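Local coordinates for OxyA protein (Actinoplanes teichomyceticus, PDB 5HH3) that probably catalyses, as a heme-thiolate cytochrome P450, a phenolic coupling step that cyclises the peptide precursor of a glycopeptide antibiotic, at residues D61-V66 against C312-A317; F90-D95 against G344-L349; E277-L282 against P336-F341. All coordinates share one frame; numbering follows the deposited sequence.

Interaction 1 of 3, residues D61-V66 against C312-A317; sequences DEIRQV and CSLLAA
Ile63 packs against Cys312 where helix 60-68, the B helix of the cytochrome P450 fold, lies beside the end of strand 309-312 of the mixed sheet. Both branches of Ile63 carry the contact. With CG1 beside the backbone N (chi1 -73°), CG2 stands anti to that N and Ile63 CG2 meets Cys312 CB at 3.8 Å. The other branch runs along the second segment and places CD1 3.2 Å from Ser313 O and 3.9 Å from Ala317 CB. Val66, one turn further on, puts CG1 against Cys312 SG at 3.7 Å. Thus the sulfur sits among the aliphatic groups of Val66 and Ile63.

The contact is buried and entirely apolar between side chains. Beyond the first shell, Cys312 is held by backbone bonding to Thr288, and Ser313 by backbone bonding to Ala57. Leu314 only grazes Ile63, and it also touches the heme. The turn after the strand is fixed by Ser313, the N-cap of helix 314-318. Its hydroxyl also bonds to His20. The cap itself is Ala316 N donating to Ser313 OG at 3.0 Å, with an N-H...O angle of 155°.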
loop_
_atom_site.group_PDB
_atom_site.type_symbol
_atom_site.label_atom_id
_atom_site.label_comp_id
_atom_site.label_asym_id
_atom_site.label_seq_id
_atom_site.Cartn_x
_atom_site.Cartn_y
_atom_site.Cartn_z
ATOM N N ASP B 61 -28.113 -2.799 1.232
ATOM C CA ASP B 61 -28.698 -1.521 0.852
ATOM C C ASP B 61 -27.738 -0.360 1.081
ATOM O O ASP B 61 -27.750 0.593 0.321
ATOM C CB ASP B 61 -30.012 -1.266 1.589
ATOM C CG ASP B 61 -31.098 -2.241 1.187
ATOM O OD1 ASP B 61 -31.134 -2.708 0.031
ATOM O OD2 ASP B 61 -31.931 -2.529 2.042
ATOM N N GLU B 62 -26.920 -0.459 2.119
ATOM C CA GLU B 62 -25.949 0.576 2.418
ATOM C C GLU B 62 -24.848 0.608 1.338
ATOM O O GLU B 62 -24.359 1.669 0.967
ATOM C CB GLU B 62 -25.351 0.376 3.816
ATOM C CG GLU B 62 -26.347 0.653 4.961
ATOM C CD GLU B 62 -27.358 -0.461 5.203
ATOM O OE1 GLU B 62 -27.245 -1.571 4.630
ATOM O OE2 GLU B 62 -28.287 -0.226 5.985
ATOM N N ILE B 63 -24.465 -0.562 0.842
ATOM C CA ILE B 63 -23.501 -0.634 -0.262
ATOM C C ILE B 63 -24.112 0.005 -1.529
ATOM O O ILE B 63 -23.438 0.751 -2.222
ATOM C CB ILE B 63 -23.034 -2.069 -0.542
ATOM C CG1 ILE B 63 -22.094 -2.529 0.575
ATOM C CG2 ILE B 63 -22.337 -2.164 -1.903
ATOM C CD1 ILE B 63 -21.849 -4.034 0.580
ATOM N N ARG B 64 -25.377 -0.277 -1.818
ATOM C CA ARG B 64 -26.042 0.369 -2.966
ATOM C C ARG B 64 -26.129 1.896 -2.790
ATOM O O ARG B 64 -25.963 2.649 -3.745
ATOM C CB ARG B 64 -27.425 -0.227 -3.215
ATOM C CG ARG B 64 -27.346 -1.656 -3.736
ATOM C CD ARG B 64 -28.690 -2.355 -3.635
ATOM N NE ARG B 64 -29.707 -1.650 -4.394
ATOM C CZ ARG B 64 -30.199 -1.990 -5.592
ATOM N NH1 ARG B 64 -29.787 -3.077 -6.262
ATOM N NH2 ARG B 64 -31.147 -1.218 -6.137
ATOM N N GLN B 65 -26.358 2.337 -1.561
ATOM C CA GLN B 65 -26.336 3.760 -1.260
ATOM C C GLN B 65 -24.955 4.383 -1.511
ATOM O O GLN B 65 -24.850 5.430 -2.152
ATOM C CB GLN B 65 -26.745 3.992 0.189
ATOM C CG GLN B 65 -26.937 5.440 0.526
ATOM C CD GLN B 65 -27.452 5.653 1.943
ATOM O OE1 GLN B 65 -27.761 4.692 2.681
ATOM N NE2 GLN B 65 -27.558 6.916 2.326
ATOM N N VAL B 66 -23.909 3.748 -0.992
ATOM C CA VAL B 66 -22.562 4.282 -1.135
ATOM C C VAL B 66 -22.183 4.383 -2.618
ATOM O O VAL B 66 -21.668 5.429 -3.064
ATOM C CB VAL B 66 -21.544 3.422 -0.388
ATOM C CG1 VAL B 66 -20.108 3.748 -0.805
ATOM C CG2 VAL B 66 -21.713 3.631 1.116
ATOM N N CYS B 312 -16.519 -1.226 -0.044
ATOM C CA CYS B 312 -17.739 -2.028 -0.024
ATOM C C CYS B 312 -17.421 -3.519 -0.185
ATOM O O CYS B 312 -16.705 -3.896 -1.124
ATOM C CB CYS B 312 -18.705 -1.585 -1.107
ATOM S SG CYS B 312 -19.242 0.127 -0.943
ATOM N N SER B 313 -17.943 -4.342 0.743
ATOM C CA SER B 313 -17.799 -5.783 0.693
ATOM C C SER B 313 -18.960 -6.421 -0.103
ATOM O O SER B 313 -20.059 -6.709 0.425
ATOM C CB SER B 313 -17.721 -6.369 2.098
ATOM O OG SER B 313 -17.513 -7.767 2.068
ATOM N N LEU B 314 -18.674 -6.674 -1.373
ATOM C CA LEU B 314 -19.565 -7.397 -2.259
ATOM C C LEU B 314 -19.755 -8.831 -1.778
ATOM O O LEU B 314 -20.856 -9.367 -1.874
ATOM C CB LEU B 314 -19.042 -7.375 -3.695
ATOM C CG LEU B 314 -18.709 -6.022 -4.330
ATOM C CD1 LEU B 314 -18.272 -6.183 -5.787
ATOM C CD2 LEU B 314 -19.907 -5.095 -4.233
ATOM N N LEU B 315 -18.701 -9.441 -1.245
ATOM C CA LEU B 315 -18.814 -10.764 -0.615
ATOM C C LEU B 315 -19.849 -10.729 0.528
ATOM O O LEU B 315 -20.793 -11.549 0.536
ATOM C CB LEU B 315 -17.450 -11.233 -0.112
ATOM C CG LEU B 315 -17.367 -12.618 0.554
ATOM C CD1 LEU B 315 -17.798 -13.688 -0.396
ATOM C CD2 LEU B 315 -15.965 -12.910 1.029
ATOM N N ALA B 316 -19.727 -9.741 1.427
ATOM C CA ALA B 316 -20.673 -9.592 2.529
ATOM C C ALA B 316 -22.110 -9.416 2.037
ATOM O O ALA B 316 -23.012 -10.063 2.556
ATOM C CB ALA B 316 -20.282 -8.456 3.473
ATOM N N ALA B 317 -22.318 -8.600 1.006
ATOM C CA ALA B 317 -23.661 -8.364 0.477
ATOM C C ALA B 317 -24.258 -9.627 -0.130
ATOM O O ALA B 317 -25.428 -9.931 0.102
ATOM C CB ALA B 317 -23.619 -7.280 -0.591
#

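Interaction 2 of 3, residues F90-D95 against G344-L349; sequences FLTQYD and GIHHCL. With HEM (protoporphyrin IX containing Fe), chain G.
The imidazole of His346 meets segment 90-95 mainly with its edge. Leu91 O and Tyr94 O both lie near the ring plane, at the edge, and Tyr94 O comes to 3.1 Å from His346 CE1. Thr92 CA approaches the ring obliquely, and the ring of His99 meets it with the planes at about 50°. His346 belongs to the cysteine-ligand loop of P450s, the signature FGxGxHxCxG motif, which supplies the axial ligand of the heme iron.

Two edge nitrogens fix how the ring is turned. His346 ND1 donates to heme O1A at 2.7 Å, and the bond is fairly straight (164°). His346 NE2 is hydrogen-bonded to water 1 at 2.8 Å. Water 1 in turn donates to Asp95 OD1, so the histidine spans from a heme propionate to the carboxylate of the first segment. Asp95 is itself held by Ser73.

The same propionate is bordered by aliphatic groups of segment 90-95. Thr92 CG2 lies 3.4 Å from heme O1A, and Leu91 CB is also close to that oxygen. Leu91 then turns its CD1 to Leu349 CD2 at 4.0 Å, the two side chains crossing at about a right angle. Leu349 packs its CB by the methyl CMA of the heme. Leu91 also touches His99 and Leu102 of helix 98-106, which joins this packing to the next helix. The heme has further hydrogen-bond partners in the site: His99, Arg103, His289 and Arg291.

Cys348 does not touch segment 90-95. Its SG is anti to the backbone N (chi1 -168°), and it binds the iron (heme FE) at 2.2 Å, with water 2 on the opposite side at 2.1 Å from FE.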
loop_
_atom_site.group_PDB
_atom_site.type_symbol
_atom_site.label_atom_id
_atom_site.label_comp_id
_atom_site.label_asym_id
_atom_site.label_seq_id
_atom_site.Cartn_x
_atom_site.Cartn_y
_atom_site.Cartn_z
ATOM N N PHE B 90 -8.202 1.504 -16.033
ATOM C CA PHE B 90 -8.571 2.759 -16.681
ATOM C C PHE B 90 -9.720 3.454 -15.903
ATOM O O PHE B 90 -9.457 4.192 -14.904
ATOM C CB PHE B 90 -8.913 2.504 -18.168
ATOM N N LEU B 91 -10.970 3.170 -16.294
ATOM C CA LEU B 91 -12.157 3.952 -15.857
ATOM C C LEU B 91 -12.367 4.182 -14.351
ATOM O O LEU B 91 -12.937 5.200 -13.948
ATOM C CB LEU B 91 -13.433 3.323 -16.425
ATOM C CG LEU B 91 -13.733 3.649 -17.887
ATOM C CD1 LEU B 91 -14.761 2.676 -18.441
ATOM C CD2 LEU B 91 -14.208 5.094 -18.044
ATOM N N THR B 92 -11.908 3.256 -13.518
ATOM C CA THR B 92 -12.143 3.347 -12.071
ATOM C C THR B 92 -11.444 4.514 -11.394
ATOM O O THR B 92 -11.925 4.979 -10.388
ATOM C CB THR B 92 -11.793 2.026 -11.365
ATOM O OG1 THR B 92 -10.625 1.445 -11.970
ATOM C CG2 THR B 92 -12.953 1.087 -11.520
ATOM N N GLN B 93 -10.367 5.021 -11.979
ATOM C CA GLN B 93 -9.661 6.206 -11.468
ATOM C C GLN B 93 -10.298 7.553 -11.882
ATOM O O GLN B 93 -9.791 8.591 -11.505
ATOM C CB GLN B 93 -8.199 6.191 -11.949
ATOM C CG GLN B 93 -7.413 4.941 -11.544
ATOM C CD GLN B 93 -6.794 5.041 -10.153
ATOM O OE1 GLN B 93 -7.505 5.185 -9.154
ATOM N NE2 GLN B 93 -5.461 4.968 -10.084
ATOM N N TYR B 94 -11.387 7.538 -12.653
ATOM C CA TYR B 94 -12.030 8.776 -13.116
ATOM C C TYR B 94 -13.369 9.090 -12.413
ATOM O O TYR B 94 -14.161 8.201 -12.121
ATOM C CB TYR B 94 -12.255 8.702 -14.623
ATOM C CG TYR B 94 -10.988 8.861 -15.458
ATOM C CD1 TYR B 94 -10.193 10.016 -15.346
ATOM C CD2 TYR B 94 -10.612 7.894 -16.397
ATOM C CE1 TYR B 94 -9.051 10.190 -16.123
ATOM C CE2 TYR B 94 -9.466 8.053 -17.191
ATOM C CZ TYR B 94 -8.690 9.201 -17.045
ATOM O OH TYR B 94 -7.554 9.388 -17.802
ATOM N N ASP B 95 -13.610 10.378 -12.188
ATOM C CA ASP B 95 -14.907 10.890 -11.774
ATOM C C ASP B 95 -15.550 11.560 -12.965
ATOM O O ASP B 95 -14.843 11.911 -13.916
ATOM C CB ASP B 95 -14.738 11.911 -10.636
ATOM C CG ASP B 95 -14.263 11.261 -9.337
ATOM O OD1 ASP B 95 -14.500 10.070 -9.140
ATOM O OD2 ASP B 95 -13.660 11.956 -8.503
ATOM N N GLY B 344 -23.955 1.511 -9.403
ATOM C CA GLY B 344 -23.786 2.926 -9.758
ATOM C C GLY B 344 -22.979 3.103 -11.038
ATOM O O GLY B 344 -22.861 2.182 -11.827
ATOM N N ILE B 345 -22.377 4.273 -11.207
ATOM C CA ILE B 345 -21.734 4.642 -12.486
ATOM C C ILE B 345 -20.497 3.747 -12.845
ATOM O O ILE B 345 -20.154 3.594 -14.019
ATOM C CB ILE B 345 -21.378 6.158 -12.536
ATOM C CG1 ILE B 345 -20.222 6.514 -11.581
ATOM C CG2 ILE B 345 -22.605 7.045 -12.246
ATOM C CD1 ILE B 345 -19.835 7.980 -11.578
ATOM N N HIS B 346 -19.853 3.153 -11.842
ATOM C CA HIS B 346 -18.704 2.295 -12.059
ATOM C C HIS B 346 -19.027 0.787 -12.192
ATOM O O HIS B 346 -18.091 -0.027 -12.260
ATOM C CB HIS B 346 -17.645 2.516 -10.980
ATOM C CG HIS B 346 -17.027 3.880 -11.006
ATOM N ND1 HIS B 346 -15.978 4.203 -11.840
ATOM C CD2 HIS B 346 -17.289 4.997 -10.280
ATOM C CE1 HIS B 346 -15.628 5.460 -11.635
ATOM N NE2 HIS B 346 -16.407 5.966 -10.695
ATOM N N HIS B 347 -20.307 0.424 -12.317
ATOM C CA HIS B 347 -20.709 -0.957 -12.438
ATOM C C HIS B 347 -20.011 -1.596 -13.633
ATOM O O HIS B 347 -19.784 -0.940 -14.658
ATOM C CB HIS B 347 -22.239 -1.087 -12.513
ATOM C CG HIS B 347 -22.845 -0.725 -13.837
ATOM N ND1 HIS B 347 -23.036 -1.653 -14.839
ATOM C CD2 HIS B 347 -23.317 0.452 -14.325
ATOM C CE1 HIS B 347 -23.591 -1.067 -15.887
ATOM N NE2 HIS B 347 -23.773 0.210 -15.601
ATOM N N CYS B 348 -19.654 -2.873 -13.486
ATOM C CA CYS B 348 -18.803 -3.549 -14.453
ATOM C C CYS B 348 -19.165 -3.234 -15.912
ATOM O O CYS B 348 -20.247 -3.567 -16.359
ATOM C CB CYS B 348 -18.830 -5.066 -14.257
ATOM S SG CYS B 348 -17.523 -5.874 -15.214
ATOM N N LEU B 349 -18.249 -2.618 -16.647
ATOM C CA LEU B 349 -18.428 -2.440 -18.097
ATOM C C LEU B 349 -18.475 -3.779 -18.856
ATOM O O LEU B 349 -19.186 -3.910 -19.850
ATOM C CB LEU B 349 -17.301 -1.571 -18.665
ATOM C CG LEU B 349 -17.355 -1.218 -20.163
ATOM C CD1 LEU B 349 -18.628 -0.461 -20.496
ATOM C CD2 LEU B 349 -16.130 -0.426 -20.558
HETATM C CHA HEM G . -15.632 -2.669 -12.993
HETATM C CHB HEM G . -14.337 -4.514 -17.289
HETATM C CHC HEM G . -15.246 -8.990 -15.609
HETATM C CHD HEM G . -16.599 -7.117 -11.379
HETATM C C1A HEM G . -15.177 -2.799 -14.284
HETATM C C2A HEM G . -14.688 -1.719 -15.070
HETATM C C3A HEM G . -14.336 -2.233 -16.280
HETATM C C4A HEM G . -14.596 -3.632 -16.250
HETATM C CMA HEM G . -13.748 -1.472 -17.442
HETATM C CAA HEM G . -14.599 -0.269 -14.634
HETATM C CBA HEM G . -15.924 0.422 -14.956
HETATM C CGA HEM G . -15.988 1.882 -14.541
HETATM O O1A HEM G . -15.252 2.357 -13.641
HETATM O O2A HEM G . -16.817 2.646 -15.102
HETATM C C1B HEM G . -14.457 -5.916 -17.214
HETATM C C2B HEM G . -14.133 -6.818 -18.285
HETATM C C3B HEM G . -14.383 -8.092 -17.824
HETATM C C4B HEM G . -14.876 -7.921 -16.430
HETATM C CMB HEM G . -13.620 -6.444 -19.659
HETATM C CAB HEM G . -14.276 -9.415 -18.491
HETATM C CBB HEM G . -14.024 -9.652 -19.782
HETATM C C1C HEM G . -15.685 -8.904 -14.294
HETATM C C2C HEM G . -16.041 -9.997 -13.475
HETATM C C3C HEM G . -16.428 -9.457 -12.241
HETATM C C4C HEM G . -16.304 -8.028 -12.356
HETATM C CMC HEM G . -15.989 -11.463 -13.864
HETATM C CAC HEM G . -16.913 -10.134 -11.011
HETATM C CBC HEM G . -17.140 -11.436 -10.856
HETATM C C1D HEM G . -16.419 -5.742 -11.525
HETATM C C2D HEM G . -16.707 -4.826 -10.400
HETATM C C3D HEM G . -16.439 -3.588 -10.840
HETATM C C4D HEM G . -15.987 -3.768 -12.236
HETATM C CMD HEM G . -17.191 -5.140 -9.002
HETATM C CAD HEM G . -16.589 -2.311 -10.024
HETATM C CBD HEM G . -15.379 -1.972 -9.140
HETATM C CGD HEM G . -15.623 -0.674 -8.352
HETATM O O1D HEM G . -14.762 -0.182 -7.601
HETATM O O2D HEM G . -16.685 -0.040 -8.400
HETATM N NA HEM G . -15.131 -3.964 -15.024
HETATM N NB HEM G . -14.912 -6.616 -16.170
HETATM N NC HEM G . -15.889 -7.734 -13.621
HETATM N ND HEM G . -16.023 -5.061 -12.619
HETATM FE FE HEM G . -15.502 -5.800 -14.322
HETATM O O HOH W 1 -16.626 8.571 -9.755
HETATM O O HOH W 2 -13.492 -5.757 -13.703
#

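Interaction 3 of 3, residues E277-L282 against P336-F341; sequences EVIRYL and PEHLAF. With HEM (protoporphyrin IX containing Fe), chain G.
Ile279 of helix 274-282, the K helix of the P450 fold, is pressed against Ala340. Ile279 CG2 lies 3.3 Å from Ala340 CB, tighter than usual for two carbons. This methyl stands anti to the backbone N, which carries it over one face of the His338 ring in a CH-pi contact, 3.8 Å from the centroid and 16° off the normal. The ring is steadied by Ala340 N, which donates to His338 ND1 at 3.2 Å from near the ring plane. The other branch of Ile279 ends at the edge of Phe341, with CD1 3.9 Å from CE2. Phe341 reaches the heme carbon C3C with its CE1 and touches Cys348. Pro336 is also packed in, lying across Glu277 with its CB 3.6 Å from Glu277 OE2.

The loose side is Glu337, which is exposed and whose CB points away from the helix. A glycerol, probably from the crystallisation liquor, bonds to the backbone of Glu337 and His338 there.

Glu277 and Arg280 form the ExxR motif of P450s. Arg280 NE and NH2 grip the carboxylate side-on, NE to Glu277 OE2 and NH2 to Glu277 OE1, each at 3.0 Å. Arg333 pairs with Glu277, and Asp327 with Arg280. The buried charges probably stabilise one another, and Asp327 and Arg333 tie helix 274-282 to the loop that follows helix 314-318.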
loop_
_atom_site.group_PDB
_atom_site.type_symbol
_atom_site.label_atom_id
_atom_site.label_comp_id
_atom_site.label_asym_id
_atom_site.label_seq_id
_atom_site.Cartn_x
_atom_site.Cartn_y
_atom_site.Cartn_z
ATOM N N GLU B 277 -27.092 -17.367 -9.428
ATOM C CA GLU B 277 -26.743 -18.060 -8.175
ATOM C C GLU B 277 -25.260 -18.447 -8.091
ATOM O O GLU B 277 -24.650 -18.317 -7.040
ATOM C CB GLU B 277 -27.622 -19.291 -7.959
ATOM C CG GLU B 277 -27.289 -20.120 -6.726
ATOM C CD GLU B 277 -27.616 -19.454 -5.406
ATOM O OE1 GLU B 277 -27.357 -20.100 -4.372
ATOM O OE2 GLU B 277 -28.123 -18.298 -5.359
ATOM N N VAL B 278 -24.683 -18.919 -9.182
ATOM C CA VAL B 278 -23.269 -19.291 -9.196
ATOM C C VAL B 278 -22.426 -18.058 -8.925
ATOM O O VAL B 278 -21.495 -18.105 -8.126
ATOM C CB VAL B 278 -22.846 -19.945 -10.528
ATOM C CG1 VAL B 278 -21.343 -20.242 -10.550
ATOM C CG2 VAL B 278 -23.608 -21.234 -10.750
ATOM N N ILE B 279 -22.764 -16.954 -9.598
ATOM C CA ILE B 279 -22.073 -15.678 -9.395
ATOM C C ILE B 279 -22.231 -15.151 -7.954
ATOM O O ILE B 279 -21.243 -14.749 -7.333
ATOM C CB ILE B 279 -22.531 -14.612 -10.422
ATOM C CG1 ILE B 279 -22.006 -14.975 -11.815
ATOM C CG2 ILE B 279 -22.043 -13.236 -9.994
ATOM C CD1 ILE B 279 -22.645 -14.234 -12.976
ATOM N N ARG B 280 -23.450 -15.162 -7.436
ATOM C CA ARG B 280 -23.705 -14.762 -6.038
ATOM C C ARG B 280 -22.852 -15.546 -5.041
ATOM O O ARG B 280 -22.208 -14.966 -4.168
ATOM C CB ARG B 280 -25.176 -14.961 -5.643
ATOM C CG ARG B 280 -25.507 -14.478 -4.221
ATOM C CD ARG B 280 -26.796 -15.075 -3.684
ATOM N NE ARG B 280 -26.680 -16.515 -3.440
ATOM C CZ ARG B 280 -26.191 -17.088 -2.339
ATOM N NH1 ARG B 280 -25.733 -16.370 -1.318
ATOM N NH2 ARG B 280 -26.160 -18.414 -2.256
ATOM N N TYR B 281 -22.887 -16.864 -5.165
ATOM C CA TYR B 281 -22.203 -17.747 -4.218
ATOM C C TYR B 281 -20.694 -17.583 -4.298
ATOM O O TYR B 281 -20.050 -17.462 -3.271
ATOM C CB TYR B 281 -22.595 -19.200 -4.453
ATOM C CG TYR B 281 -22.055 -20.163 -3.417
ATOM C CD1 TYR B 281 -22.581 -20.193 -2.134
ATOM C CD2 TYR B 281 -21.012 -21.023 -3.722
ATOM C CE1 TYR B 281 -22.095 -21.080 -1.174
ATOM C CE2 TYR B 281 -20.516 -21.905 -2.783
ATOM C CZ TYR B 281 -21.069 -21.934 -1.515
ATOM O OH TYR B 281 -20.589 -22.810 -0.604
ATOM N N LEU B 282 -20.139 -17.547 -5.506
ATOM C CA LEU B 282 -18.685 -17.469 -5.667
ATOM C C LEU B 282 -18.080 -16.095 -5.360
ATOM O O LEU B 282 -17.000 -16.027 -4.762
ATOM C CB LEU B 282 -18.249 -17.907 -7.072
ATOM C CG LEU B 282 -18.463 -19.379 -7.428
ATOM C CD1 LEU B 282 -17.913 -19.659 -8.818
ATOM C CD2 LEU B 282 -17.816 -20.289 -6.397
ATOM N N PRO B 336 -31.972 -15.066 -7.929
ATOM C CA PRO B 336 -30.925 -14.746 -6.955
ATOM C C PRO B 336 -30.436 -13.297 -7.086
ATOM O O PRO B 336 -30.265 -12.808 -8.201
ATOM C CB PRO B 336 -29.787 -15.728 -7.305
ATOM C CG PRO B 336 -30.386 -16.760 -8.195
ATOM C CD PRO B 336 -31.529 -16.096 -8.891
ATOM N N GLU B 337 -30.220 -12.634 -5.950
ATOM C CA GLU B 337 -29.759 -11.246 -5.915
ATOM C C GLU B 337 -28.299 -11.162 -5.564
ATOM O O GLU B 337 -27.843 -11.788 -4.595
ATOM C CB GLU B 337 -30.539 -10.453 -4.886
ATOM C CG GLU B 337 -32.020 -10.359 -5.195
ATOM C CD GLU B 337 -32.774 -9.556 -4.142
ATOM O OE1 GLU B 337 -32.372 -8.403 -3.859
ATOM O OE2 GLU B 337 -33.767 -10.086 -3.606
ATOM N N HIS B 338 -27.561 -10.384 -6.345
ATOM C CA HIS B 338 -26.173 -10.084 -6.010
ATOM C C HIS B 338 -25.729 -8.733 -6.562
ATOM O O HIS B 338 -26.400 -8.140 -7.423
ATOM C CB HIS B 338 -25.258 -11.187 -6.533
ATOM C CG HIS B 338 -25.263 -11.305 -8.025
ATOM N ND1 HIS B 338 -24.541 -10.467 -8.845
ATOM C CD2 HIS B 338 -25.913 -12.157 -8.845
ATOM C CE1 HIS B 338 -24.748 -10.799 -10.105
ATOM N NE2 HIS B 338 -25.573 -11.816 -10.128
ATOM N N LEU B 339 -24.595 -8.274 -6.041
ATOM C CA LEU B 339 -23.895 -7.076 -6.491
ATOM C C LEU B 339 -22.470 -7.413 -6.931
ATOM O O LEU B 339 -21.543 -6.608 -6.741
ATOM C CB LEU B 339 -23.837 -6.068 -5.346
ATOM C CG LEU B 339 -25.144 -5.576 -4.762
ATOM C CD1 LEU B 339 -24.874 -4.810 -3.486
ATOM C CD2 LEU B 339 -25.897 -4.733 -5.787
ATOM N N ALA B 340 -22.271 -8.622 -7.457
ATOM C CA ALA B 340 -20.944 -9.113 -7.896
ATOM C C ALA B 340 -20.221 -8.235 -8.911
ATOM O O ALA B 340 -18.990 -8.246 -8.981
ATOM C CB ALA B 340 -21.058 -10.539 -8.428
ATOM N N PHE B 341 -20.991 -7.498 -9.695
ATOM C CA PHE B 341 -20.470 -6.566 -10.695
ATOM C C PHE B 341 -20.563 -5.091 -10.257
ATOM O O PHE B 341 -20.464 -4.181 -11.090
ATOM C CB PHE B 341 -21.216 -6.770 -12.020
ATOM C CG PHE B 341 -21.008 -8.132 -12.621
ATOM C CD1 PHE B 341 -19.846 -8.418 -13.316
ATOM C CD2 PHE B 341 -21.998 -9.123 -12.510
ATOM C CE1 PHE B 341 -19.641 -9.678 -13.864
ATOM C CE2 PHE B 341 -21.803 -10.379 -13.060
ATOM C CZ PHE B 341 -20.618 -10.662 -13.732
HETATM C CHA HEM G . -15.632 -2.669 -12.993
HETATM C CHB HEM G . -14.337 -4.514 -17.289
HETATM C CHC HEM G . -15.246 -8.990 -15.609
HETATM C CHD HEM G . -16.599 -7.117 -11.379
HETATM C C1A HEM G . -15.177 -2.799 -14.284
HETATM C C2A HEM G . -14.688 -1.719 -15.070
HETATM C C3A HEM G . -14.336 -2.233 -16.280
HETATM C C4A HEM G . -14.596 -3.632 -16.250
HETATM C CMA HEM G . -13.748 -1.472 -17.442
HETATM C CAA HEM G . -14.599 -0.269 -14.634
HETATM C CBA HEM G . -15.924 0.422 -14.956
HETATM C CGA HEM G . -15.988 1.882 -14.541
HETATM O O1A HEM G . -15.252 2.357 -13.641
HETATM O O2A HEM G . -16.817 2.646 -15.102
HETATM C C1B HEM G . -14.457 -5.916 -17.214
HETATM C C2B HEM G . -14.133 -6.818 -18.285
HETATM C C3B HEM G . -14.383 -8.092 -17.824
HETATM C C4B HEM G . -14.876 -7.921 -16.430
HETATM C CMB HEM G . -13.620 -6.444 -19.659
HETATM C CAB HEM G . -14.276 -9.415 -18.491
HETATM C CBB HEM G . -14.024 -9.652 -19.782
HETATM C C1C HEM G . -15.685 -8.904 -14.294
HETATM C C2C HEM G . -16.041 -9.997 -13.475
HETATM C C3C HEM G . -16.428 -9.457 -12.241
HETATM C C4C HEM G . -16.304 -8.028 -12.356
HETATM C CMC HEM G . -15.989 -11.463 -13.864
HETATM C CAC HEM G . -16.913 -10.134 -11.011
HETATM C CBC HEM G . -17.140 -11.436 -10.856
HETATM C C1D HEM G . -16.419 -5.742 -11.525
HETATM C C2D HEM G . -16.707 -4.826 -10.400
HETATM C C3D HEM G . -16.439 -3.588 -10.840
HETATM C C4D HEM G . -15.987 -3.768 -12.236
HETATM C CMD HEM G . -17.191 -5.140 -9.002
HETATM C CAD HEM G . -16.589 -2.311 -10.024
HETATM C CBD HEM G . -15.379 -1.972 -9.140
HETATM C CGD HEM G . -15.623 -0.674 -8.352
HETATM O O1D HEM G . -14.762 -0.182 -7.601
HETATM O O2D HEM G . -16.685 -0.040 -8.400
HETATM N NA HEM G . -15.131 -3.964 -15.024
HETATM N NB HEM G . -14.912 -6.616 -16.170
HETATM N NC HEM G . -15.889 -7.734 -13.621
HETATM N ND HEM G . -16.023 -5.061 -12.619
HETATM FE FE HEM G . -15.502 -5.800 -14.322
HETATM O O HOH W 2 -13.492 -5.757 -13.703
#

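In the fold
The segments follow the chain as 61-66, 90-95, 277-282, 312-317, 336-341 and 344-349. Interaction 3 lies inside the loop closed by interaction 2, while interaction 1 alternates with both. The centres of interactions 1 and 2 are about 16 Å apart. Those of interactions 1 and 3 are about 13 Å apart, and those of interactions 2 and 3 about 20 Å. Interactions 1 and 3 touch through Leu339, which packs on Leu314, Ile63 and Arg64. Interactions 2 and 3 meet through a probable backbone hydrogen bond between Cys348 and Phe341, in the loop before helix 351-368, and both touch the heme. Together they join helices 60-68 and 274-282 and the sheet strand 309-312 to the heme site.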